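Local coordinates for protein methylxanthine N3-demethylase NdmB (Pseudomonas putida, PDB 6ICL) that removes the N3-methyl group of theobromine, and also of caffeine, theophylline and 3-methylxanthine, as a Rieske oxygenase that uses NADH and O2 in caffeine degradation, at residues Trp37-Thr42 against Ile146-Leu151; Asp208-Ser213 against Phe228-Pro233; Leu273-Ser278 against Asn287-Val292. All blocks are in the same frame, centred on the assembly; numbering follows the deposited sequence.

Contact 1 of 3, residues Trp37-Thr42 against Ile146-Leu151; sequences WHPVCT and IVWVRL
The carbonyl oxygen of V147 meets two groups of the opposite strand: V40 N donates to V147 O over 2.8 Å in a nearly straight hydrogen bond (170°), and the CA-H of P39 adds a weaker contact. The amide of V147 reaches back to the next residue, C41 O at 2.7 Å, so V40 and C41 together face the single V147, a beta bulge. Regular antiparallel pairing resumes between H38 and V149, where H38 N meets V149 O at 2.8 Å.

On the sheet face of W37, P39 and W148, aromatic rings carry the packing. P39 CB sits over the six-membered ring of W148, 3.8 Å from its centroid, and I146 CG2 covers the same face near the rim. R150 CB lies over the five-membered ring of W37, a CH-pi contact of 4.0 Å. A bend at chi3 of R150 (65°) brings one face of its guanidinium against W37 NE1, the planes 35° apart, while R150 NH2 forms a salt bridge with D139 and R150 NH1 bonds to T158. Without the indole, as with an alanine at W37, the arginine chain would probably lose the surface it lies on, and a gap would open beside W148 CB, which now meets W37 CE3 at 3.8 Å. V40 CG2 meets V147 CG1 and V149 CG2, whose side chains share the face of H38. The pairing joins an outermost strand to the antiparallel sheet of the Rieske domain, away from the iron-sulfur cluster.

Contact 2 of 3, residues Asp208-Ser213 against Phe228-Pro233; sequences DPFFAS and FKLAPP
F210 drives its ring edge against the backbone of A231 and touches P232 as well, where strand 225-230 runs out into a proline-rich tail. The loop that delivers it combines two classic motifs: an Asx turn, in which D208 OD1 accepts from F210 N at 3.0 Å, and a type II beta turn from F210 to S213, closed by S213 N on F210 O. The close part of the contact centres on a single ring, its side-chain touches apolar. F210 CG stands anti to its own carbonyl carbon (chi1 -50°), which sends the far end of the ring to the strand: CZ meets L230 CB at 3.7 Å, and CE2 lies 3.9 Å from P232 CD. F195 adds an edge-to-face partner, and P209 CB covers one face near the rim.

The other side is looser. P209 comes nearest P232 through its carbonyl oxygen, P209 O to P232 CB at 3.8 Å, with P209 CB and P232 CG 4.0 Å apart, and A231 turns its methyl away; A231 and P233 are exposed, and the model breaks off right after P233. F211, also exposed, packs on P122 of the second subunit. The tightest approach of all is at the ring edge, where A231 O lies near the plane of F210, 3.1 Å from CE2.

Contact 3 of 3, residues Leu273-Ser278 against Asn287-Val292; sequences LWTTAS and NFMIIV
Strands 273-278 and 287-292 run antiparallel at 167°, their axes 4.6 Å apart at the closest, and two hydrogen-bonded pairs, W274 with I290 and T276 with F288, supply four backbone bonds, among them I290 N to W274 O at 2.9 Å. Between them T275 and M289 form a non-hydrogen-bonded pair, and the CA-H of T275 comes to the same F288 O that T276 N uses.

On the face of W274, T276, F288 and I290, the indole lies alongside the isoleucine, both pointing the same way. W274 CG stands anti to the backbone N (chi1 178°), which brings CE3 within 3.6 Å of I290 CG1; the neighbouring CZ3 reaches F288 CB at 4.1 Å. W274 NE1 is taken up by Y162 O. F288 turns its edge to the partner strand: T276 O lies in its plane, and CE1 meets S278 CB at 4.1 Å.

The other face is slimmer. L273 CD1 packs against I291 CG1 at 3.8 Å, with M289 CG near by, and residues of helices 185-192 and 300-319 cover this side. At its end N287 OD1 rests 3.2 Å from A277 CB, buried and without a polar partner, although ND2 of the same amide makes a weak bond to Y179 O.

This chemistry divides the labour: the backbone bonds hold the hairpin together, while the side-chain contacts between its strands are mostly apolar, consistent with its burial on both faces; the lone unpartnered N287 OD1 is probably a cost.

Along the chain the three contacts follow in series, each closing before the next opens. Contact 1 belongs to the six-stranded antiparallel sheet of the Rieske range; contacts 2 and 3 lie in the C-terminal oxygenase range and reach one seven-stranded sheet, their centres about 22 Å apart and their nearest atoms about 10 Å. Contacts 1 and 3 touch, with centres about 12 Å apart: P39 O meets S278 OG at 2.6 Å, and F288 packs on P39 and T42, so the two sheets pack together here. Contact 2 stays peripheral, about 33 Å from contact 1 between centres. The pattern sets a buried interface between domains against an outlying loop near another subunit.

Contact 1 of 3, residues Trp37-Thr42 against Ile146-Leu151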
loop_
_atom_site.group_PDB
_atom_site.type_symbol
_atom_site.label_atom_id
_atom_site.label_comp_id
_atom_site.label_asym_id
_atom_site.label_seq_id
_atom_site.Cartn_x
_atom_site.Cartn_y
_atom_site.Cartn_z
ATOM N N TRP A 37 -3.950 32.289 23.970
ATOM C CA TRP A 37 -4.293 30.905 24.251
ATOM C C TRP A 37 -4.683 30.199 22.959
ATOM O O TRP A 37 -5.530 30.689 22.208
ATOM C CB TRP A 37 -5.453 30.823 25.238
ATOM C CG TRP A 37 -5.147 31.339 26.599
ATOM C CD1 TRP A 37 -5.228 32.638 27.019
ATOM C CD2 TRP A 37 -4.757 30.568 27.747
ATOM N NE1 TRP A 37 -4.903 32.721 28.344
ATOM C CE2 TRP A 37 -4.611 31.470 28.824
ATOM C CE3 TRP A 37 -4.514 29.207 27.965
ATOM C CZ2 TRP A 37 -4.233 31.055 30.117
ATOM C CZ3 TRP A 37 -4.132 28.794 29.246
ATOM C CH2 TRP A 37 -3.993 29.720 30.305
ATOM N N HIS A 38 -4.056 29.051 22.701
ATOM C CA HIS A 38 -4.392 28.238 21.539
ATOM C C HIS A 38 -4.800 26.837 21.978
ATOM O O HIS A 38 -4.189 26.268 22.894
ATOM C CB HIS A 38 -3.209 28.131 20.589
ATOM C CG HIS A 38 -2.760 29.449 20.050
ATOM N ND1 HIS A 38 -3.514 30.181 19.165
ATOM C CD2 HIS A 38 -1.643 30.173 20.290
ATOM C CE1 HIS A 38 -2.882 31.306 18.886
ATOM N NE2 HIS A 38 -1.740 31.319 19.548
ATOM N N PRO A 39 -5.804 26.248 21.336
ATOM C CA PRO A 39 -6.161 24.862 21.643
ATOM C C PRO A 39 -5.153 23.912 20.996
ATOM O O PRO A 39 -4.737 24.106 19.848
ATOM C CB PRO A 39 -7.551 24.721 21.028
ATOM C CG PRO A 39 -7.434 25.606 19.747
ATOM C CD PRO A 39 -6.471 26.744 20.115
ATOM N N VAL A 40 -4.722 22.903 21.760
ATOM C CA VAL A 40 -3.774 21.928 21.237
ATOM C C VAL A 40 -4.393 20.543 21.050
ATOM O O VAL A 40 -3.955 19.807 20.156
ATOM C CB VAL A 40 -2.515 21.854 22.115
ATOM C CG1 VAL A 40 -1.701 23.157 21.972
ATOM C CG2 VAL A 40 -2.900 21.556 23.587
ATOM N N CYS A 41 -5.417 20.180 21.815
ATOM C CA CYS A 41 -6.130 18.933 21.569
ATOM C C CYS A 41 -7.407 18.963 22.398
ATOM O O CYS A 41 -7.553 19.783 23.306
ATOM C CB CYS A 41 -5.269 17.704 21.929
ATOM S SG CYS A 41 -4.772 17.689 23.694
ATOM N N THR A 42 -8.345 18.093 22.051
ATOM C CA THR A 42 -9.489 17.939 22.929
ATOM C C THR A 42 -9.070 17.108 24.135
ATOM O O THR A 42 -8.051 16.410 24.114
ATOM C CB THR A 42 -10.660 17.279 22.209
ATOM O OG1 THR A 42 -10.337 15.907 21.916
ATOM C CG2 THR A 42 -10.966 18.025 20.897
ATOM N N ILE A 146 -11.486 21.104 26.077
ATOM C CA ILE A 146 -10.379 21.310 25.157
ATOM C C ILE A 146 -9.168 21.747 25.965
ATOM O O ILE A 146 -9.316 22.446 26.972
ATOM C CB ILE A 146 -10.759 22.344 24.081
ATOM C CG1 ILE A 146 -11.723 21.695 23.077
ATOM C CG2 ILE A 146 -9.515 22.900 23.404
ATOM C CD1 ILE A 146 -12.285 22.664 22.028
ATOM N N VAL A 147 -7.975 21.305 25.556
ATOM C CA VAL A 147 -6.727 21.697 26.204
ATOM C C VAL A 147 -6.150 22.933 25.517
ATOM O O VAL A 147 -5.844 22.906 24.318
ATOM C CB VAL A 147 -5.710 20.548 26.182
ATOM C CG1 VAL A 147 -4.447 20.941 26.957
ATOM C CG2 VAL A 147 -6.335 19.276 26.749
ATOM N N TRP A 148 -5.964 24.004 26.293
ATOM C CA TRP A 148 -5.470 25.292 25.818
ATOM C C TRP A 148 -4.088 25.547 26.386
ATOM O O TRP A 148 -3.811 25.234 27.550
ATOM C CB TRP A 148 -6.397 26.432 26.256
ATOM C CG TRP A 148 -7.771 26.274 25.788
ATOM C CD1 TRP A 148 -8.781 25.574 26.396
ATOM C CD2 TRP A 148 -8.314 26.803 24.587
ATOM N NE1 TRP A 148 -9.929 25.651 25.645
ATOM C CE2 TRP A 148 -9.666 26.404 24.526
ATOM C CE3 TRP A 148 -7.790 27.591 23.553
ATOM C CZ2 TRP A 148 -10.495 26.751 23.465
ATOM C CZ3 TRP A 148 -8.612 27.946 22.513
ATOM C CH2 TRP A 148 -9.953 27.526 22.471
ATOM N N VAL A 149 -3.227 26.130 25.575
ATOM C CA VAL A 149 -1.878 26.475 25.979
ATOM C C VAL A 149 -1.606 27.913 25.552
ATOM O O VAL A 149 -1.981 28.330 24.451
ATOM C CB VAL A 149 -0.824 25.528 25.359
ATOM C CG1 VAL A 149 0.591 25.962 25.758
ATOM C CG2 VAL A 149 -1.085 24.064 25.747
ATOM N N ARG A 150 -0.926 28.659 26.420
ATOM C CA ARG A 150 -0.417 29.987 26.102
ATOM C C ARG A 150 1.081 29.976 26.350
ATOM O O ARG A 150 1.526 29.700 27.468
ATOM C CB ARG A 150 -1.106 31.071 26.938
ATOM C CG ARG A 150 -0.513 32.478 26.692
ATOM C CD ARG A 150 -1.317 33.554 27.411
ATOM N NE ARG A 150 -1.258 33.412 28.862
ATOM C CZ ARG A 150 -1.923 34.190 29.719
ATOM N NH1 ARG A 150 -2.715 35.168 29.272
ATOM N NH2 ARG A 150 -1.809 33.983 31.026
ATOM N N LEU A 151 1.856 30.246 25.299
ATOM C CA LEU A 151 3.295 30.105 25.400
ATOM C C LEU A 151 3.945 31.250 26.151
ATOM O O LEU A 151 5.011 31.056 26.745
ATOM C CB LEU A 151 3.913 30.003 24.013
ATOM C CG LEU A 151 3.555 28.727 23.257
ATOM C CD1 LEU A 151 4.259 28.738 21.902
ATOM C CD2 LEU A 151 3.937 27.487 24.090
#

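Contact 2 of 3, residues Asp208-Ser213 against Phe228-Pro233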
loop_
_atom_site.group_PDB
_atom_site.type_symbol
_atom_site.label_atom_id
_atom_site.label_comp_id
_atom_site.label_asym_id
_atom_site.label_seq_id
_atom_site.Cartn_x
_atom_site.Cartn_y
_atom_site.Cartn_z
ATOM N N ASP A 208 -27.540 30.230 0.853
ATOM C CA ASP A 208 -26.939 31.531 1.129
ATOM C C ASP A 208 -28.042 32.539 1.420
ATOM O O ASP A 208 -28.805 32.896 0.508
ATOM C CB ASP A 208 -26.077 32.000 -0.042
ATOM C CG ASP A 208 -25.352 33.318 0.246
ATOM O OD1 ASP A 208 -25.438 33.834 1.385
ATOM O OD2 ASP A 208 -24.679 33.838 -0.671
ATOM N N PRO A 209 -28.171 33.034 2.656
ATOM C CA PRO A 209 -29.216 34.015 2.963
ATOM C C PRO A 209 -28.893 35.443 2.540
ATOM O O PRO A 209 -29.704 36.338 2.808
ATOM C CB PRO A 209 -29.338 33.914 4.490
ATOM C CG PRO A 209 -27.968 33.518 4.934
ATOM C CD PRO A 209 -27.410 32.630 3.852
ATOM N N PHE A 210 -27.749 35.688 1.887
ATOM C CA PHE A 210 -27.353 37.044 1.518
ATOM C C PHE A 210 -26.873 37.162 0.072
ATOM O O PHE A 210 -26.170 38.129 -0.247
ATOM C CB PHE A 210 -26.228 37.568 2.422
ATOM C CG PHE A 210 -26.470 37.406 3.898
ATOM C CD1 PHE A 210 -25.853 36.379 4.604
ATOM C CD2 PHE A 210 -27.269 38.304 4.591
ATOM C CE1 PHE A 210 -26.046 36.242 5.978
ATOM C CE2 PHE A 210 -27.463 38.175 5.959
ATOM C CZ PHE A 210 -26.857 37.140 6.654
ATOM N N PHE A 211 -27.189 36.210 -0.808
ATOM C CA PHE A 211 -26.489 36.191 -2.090
ATOM C C PHE A 211 -26.817 37.434 -2.910
ATOM O O PHE A 211 -27.984 37.830 -3.023
ATOM C CB PHE A 211 -26.810 34.941 -2.907
ATOM C CG PHE A 211 -25.968 34.823 -4.170
ATOM C CD1 PHE A 211 -24.577 34.758 -4.090
ATOM C CD2 PHE A 211 -26.564 34.800 -5.427
ATOM C CE1 PHE A 211 -23.798 34.654 -5.239
ATOM C CE2 PHE A 211 -25.794 34.694 -6.582
ATOM C CZ PHE A 211 -24.409 34.618 -6.489
ATOM N N ALA A 212 -25.767 38.045 -3.473
ATOM C CA ALA A 212 -25.817 39.264 -4.277
ATOM C C ALA A 212 -26.318 40.472 -3.484
ATOM O O ALA A 212 -26.489 41.560 -4.061
ATOM C CB ALA A 212 -26.660 39.070 -5.550
ATOM N N SER A 213 -26.548 40.306 -2.177
ATOM C CA SER A 213 -26.871 41.381 -1.248
ATOM C C SER A 213 -25.593 41.952 -0.638
ATOM O O SER A 213 -24.547 41.297 -0.601
ATOM C CB SER A 213 -27.793 40.875 -0.130
ATOM O OG SER A 213 -28.859 40.083 -0.633
ATOM N N PHE A 228 -19.538 41.068 15.294
ATOM C CA PHE A 228 -20.366 41.560 14.217
ATOM C C PHE A 228 -21.613 40.700 14.166
ATOM O O PHE A 228 -21.655 39.591 14.708
ATOM C CB PHE A 228 -19.631 41.559 12.868
ATOM C CG PHE A 228 -18.830 40.302 12.602
ATOM C CD1 PHE A 228 -17.563 40.144 13.138
ATOM C CD2 PHE A 228 -19.346 39.287 11.813
ATOM C CE1 PHE A 228 -16.821 38.992 12.893
ATOM C CE2 PHE A 228 -18.601 38.124 11.566
ATOM C CZ PHE A 228 -17.348 37.986 12.103
ATOM N N LYS A 229 -22.632 41.236 13.522
ATOM C CA LYS A 229 -23.926 40.597 13.429
ATOM C C LYS A 229 -24.386 40.739 11.988
ATOM O O LYS A 229 -24.172 41.778 11.365
ATOM C CB LYS A 229 -24.926 41.228 14.432
ATOM C CG LYS A 229 -26.371 40.775 14.263
ATOM C CD LYS A 229 -27.204 41.057 15.521
ATOM C CE LYS A 229 -28.686 40.717 15.324
ATOM N NZ LYS A 229 -29.602 41.860 15.637
ATOM N N LEU A 230 -24.923 39.664 11.433
ATOM C CA LEU A 230 -25.428 39.644 10.070
ATOM C C LEU A 230 -26.896 39.268 10.121
ATOM O O LEU A 230 -27.270 38.304 10.798
ATOM C CB LEU A 230 -24.661 38.643 9.194
ATOM C CG LEU A 230 -23.135 38.751 9.120
ATOM C CD1 LEU A 230 -22.583 37.669 8.202
ATOM C CD2 LEU A 230 -22.688 40.111 8.632
ATOM N N ALA A 231 -27.726 40.030 9.414
ATOM C CA ALA A 231 -29.145 39.744 9.328
ATOM C C ALA A 231 -29.547 39.738 7.839
ATOM O O ALA A 231 -29.086 40.603 7.082
ATOM C CB ALA A 231 -29.975 40.773 10.102
ATOM N N PRO A 232 -30.337 38.766 7.411
ATOM C CA PRO A 232 -30.873 38.798 6.034
ATOM C C PRO A 232 -31.866 39.930 5.875
ATOM O O PRO A 232 -32.345 40.489 6.874
ATOM C CB PRO A 232 -31.558 37.425 5.888
ATOM C CG PRO A 232 -30.966 36.573 6.969
ATOM C CD PRO A 232 -30.646 37.507 8.101
ATOM N N PRO A 233 -32.206 40.314 4.630
ATOM C CA PRO A 233 -33.158 41.416 4.411
ATOM C C PRO A 233 -34.612 41.076 4.776
ATOM O O PRO A 233 -35.046 39.930 4.645
ATOM C CB PRO A 233 -33.026 41.695 2.907
ATOM C CG PRO A 233 -32.528 40.414 2.318
ATOM C CD PRO A 233 -31.635 39.810 3.365
#

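Contact 3 of 3, residues Leu273-Ser278 against Asn287-Val292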
loop_
_atom_site.group_PDB
_atom_site.type_symbol
_atom_site.label_atom_id
_atom_site.label_comp_id
_atom_site.label_asym_id
_atom_site.label_seq_id
_atom_site.Cartn_x
_atom_site.Cartn_y
_atom_site.Cartn_z
ATOM N N LEU A 273 -22.598 27.411 16.615
ATOM C CA LEU A 273 -21.497 26.754 15.924
ATOM C C LEU A 273 -20.231 27.521 16.270
ATOM O O LEU A 273 -20.169 28.748 16.103
ATOM C CB LEU A 273 -21.720 26.696 14.407
ATOM C CG LEU A 273 -20.710 25.846 13.599
ATOM C CD1 LEU A 273 -20.675 24.375 14.066
ATOM C CD2 LEU A 273 -20.959 25.917 12.088
ATOM N N TRP A 274 -19.255 26.809 16.801
ATOM C CA TRP A 274 -18.019 27.391 17.282
ATOM C C TRP A 274 -16.840 26.652 16.668
ATOM O O TRP A 274 -16.872 25.427 16.492
ATOM C CB TRP A 274 -17.986 27.316 18.810
ATOM C CG TRP A 274 -16.761 27.837 19.543
ATOM C CD1 TRP A 274 -16.628 29.058 20.168
ATOM C CD2 TRP A 274 -15.544 27.125 19.804
ATOM N NE1 TRP A 274 -15.401 29.142 20.788
ATOM C CE2 TRP A 274 -14.717 27.971 20.586
ATOM C CE3 TRP A 274 -15.076 25.841 19.469
ATOM C CZ2 TRP A 274 -13.438 27.579 21.032
ATOM C CZ3 TRP A 274 -13.816 25.448 19.920
ATOM C CH2 TRP A 274 -13.004 26.313 20.682
ATOM N N THR A 275 -15.790 27.402 16.365
ATOM C CA THR A 275 -14.559 26.814 15.881
ATOM C C THR A 275 -13.412 27.695 16.329
ATOM O O THR A 275 -13.578 28.909 16.491
ATOM C CB THR A 275 -14.563 26.665 14.348
ATOM O OG1 THR A 275 -15.569 25.714 13.977
ATOM C CG2 THR A 275 -13.210 26.163 13.833
ATOM N N THR A 276 -12.263 27.066 16.564
ATOM C CA THR A 276 -11.007 27.762 16.752
ATOM C C THR A 276 -9.945 27.029 15.948
ATOM O O THR A 276 -9.882 25.791 15.967
ATOM C CB THR A 276 -10.632 27.832 18.239
ATOM O OG1 THR A 276 -11.603 28.629 18.928
ATOM C CG2 THR A 276 -9.275 28.481 18.423
ATOM N N ALA A 277 -9.130 27.785 15.227
ATOM C CA ALA A 277 -8.023 27.224 14.465
ATOM C C ALA A 277 -6.749 27.368 15.281
ATOM O O ALA A 277 -6.455 28.448 15.783
ATOM C CB ALA A 277 -7.889 27.922 13.111
ATOM N N SER A 278 -6.008 26.272 15.431
ATOM C CA SER A 278 -4.759 26.322 16.170
ATOM C C SER A 278 -3.574 26.427 15.219
ATOM O O SER A 278 -3.462 25.617 14.292
ATOM C CB SER A 278 -4.624 25.075 17.029
ATOM O OG SER A 278 -3.445 25.144 17.802
ATOM N N ASN A 287 -7.999 22.228 13.853
ATOM C CA ASN A 287 -9.235 22.955 14.020
ATOM C C ASN A 287 -10.172 22.202 14.952
ATOM O O ASN A 287 -10.333 20.978 14.844
ATOM C CB ASN A 287 -9.850 23.186 12.650
ATOM C CG ASN A 287 -8.873 23.896 11.737
ATOM O OD1 ASN A 287 -8.605 25.068 11.942
ATOM N ND2 ASN A 287 -8.271 23.170 10.776
ATOM N N PHE A 288 -10.782 22.964 15.854
ATOM C CA PHE A 288 -11.615 22.472 16.940
ATOM C C PHE A 288 -13.018 23.015 16.747
ATOM O O PHE A 288 -13.214 24.234 16.740
ATOM C CB PHE A 288 -11.034 22.921 18.272
ATOM C CG PHE A 288 -9.718 22.309 18.555
ATOM C CD1 PHE A 288 -8.559 22.835 17.997
ATOM C CD2 PHE A 288 -9.632 21.172 19.348
ATOM C CE1 PHE A 288 -7.348 22.264 18.235
ATOM C CE2 PHE A 288 -8.400 20.594 19.602
ATOM C CZ PHE A 288 -7.257 21.126 19.036
ATOM N N MET A 289 -13.985 22.122 16.573
ATOM C CA MET A 289 -15.370 22.512 16.383
ATOM C C MET A 289 -16.211 22.078 17.578
ATOM O O MET A 289 -16.029 20.970 18.105
ATOM C CB MET A 289 -15.928 21.892 15.103
ATOM C CG MET A 289 -17.387 22.200 14.864
ATOM S SD MET A 289 -17.940 21.421 13.346
ATOM C CE MET A 289 -18.257 19.775 13.933
ATOM N N ILE A 290 -17.137 22.954 17.999
ATOM C CA ILE A 290 -18.115 22.654 19.044
ATOM C C ILE A 290 -19.494 23.063 18.539
ATOM O O ILE A 290 -19.672 24.169 18.011
ATOM C CB ILE A 290 -17.776 23.358 20.373
ATOM C CG1 ILE A 290 -16.428 22.834 20.886
ATOM C CG2 ILE A 290 -18.905 23.157 21.415
ATOM C CD1 ILE A 290 -15.946 23.442 22.205
ATOM N N ILE A 291 -20.458 22.159 18.662
ATOM C CA ILE A 291 -21.847 22.416 18.298
ATOM C C ILE A 291 -22.673 22.414 19.577
ATOM O O ILE A 291 -22.605 21.456 20.359
ATOM C CB ILE A 291 -22.366 21.354 17.314
ATOM C CG1 ILE A 291 -21.436 21.244 16.100
ATOM C CG2 ILE A 291 -23.792 21.661 16.887
ATOM C CD1 ILE A 291 -21.769 20.065 15.187
ATOM N N VAL A 292 -23.425 23.490 19.806
ATOM C CA VAL A 292 -24.338 23.601 20.940
ATOM C C VAL A 292 -25.734 23.808 20.396
ATOM O O VAL A 292 -25.961 24.704 19.572
ATOM C CB VAL A 292 -23.968 24.750 21.887
ATOM C CG1 VAL A 292 -24.855 24.687 23.158
ATOM C CG2 VAL A 292 -22.494 24.673 22.236
#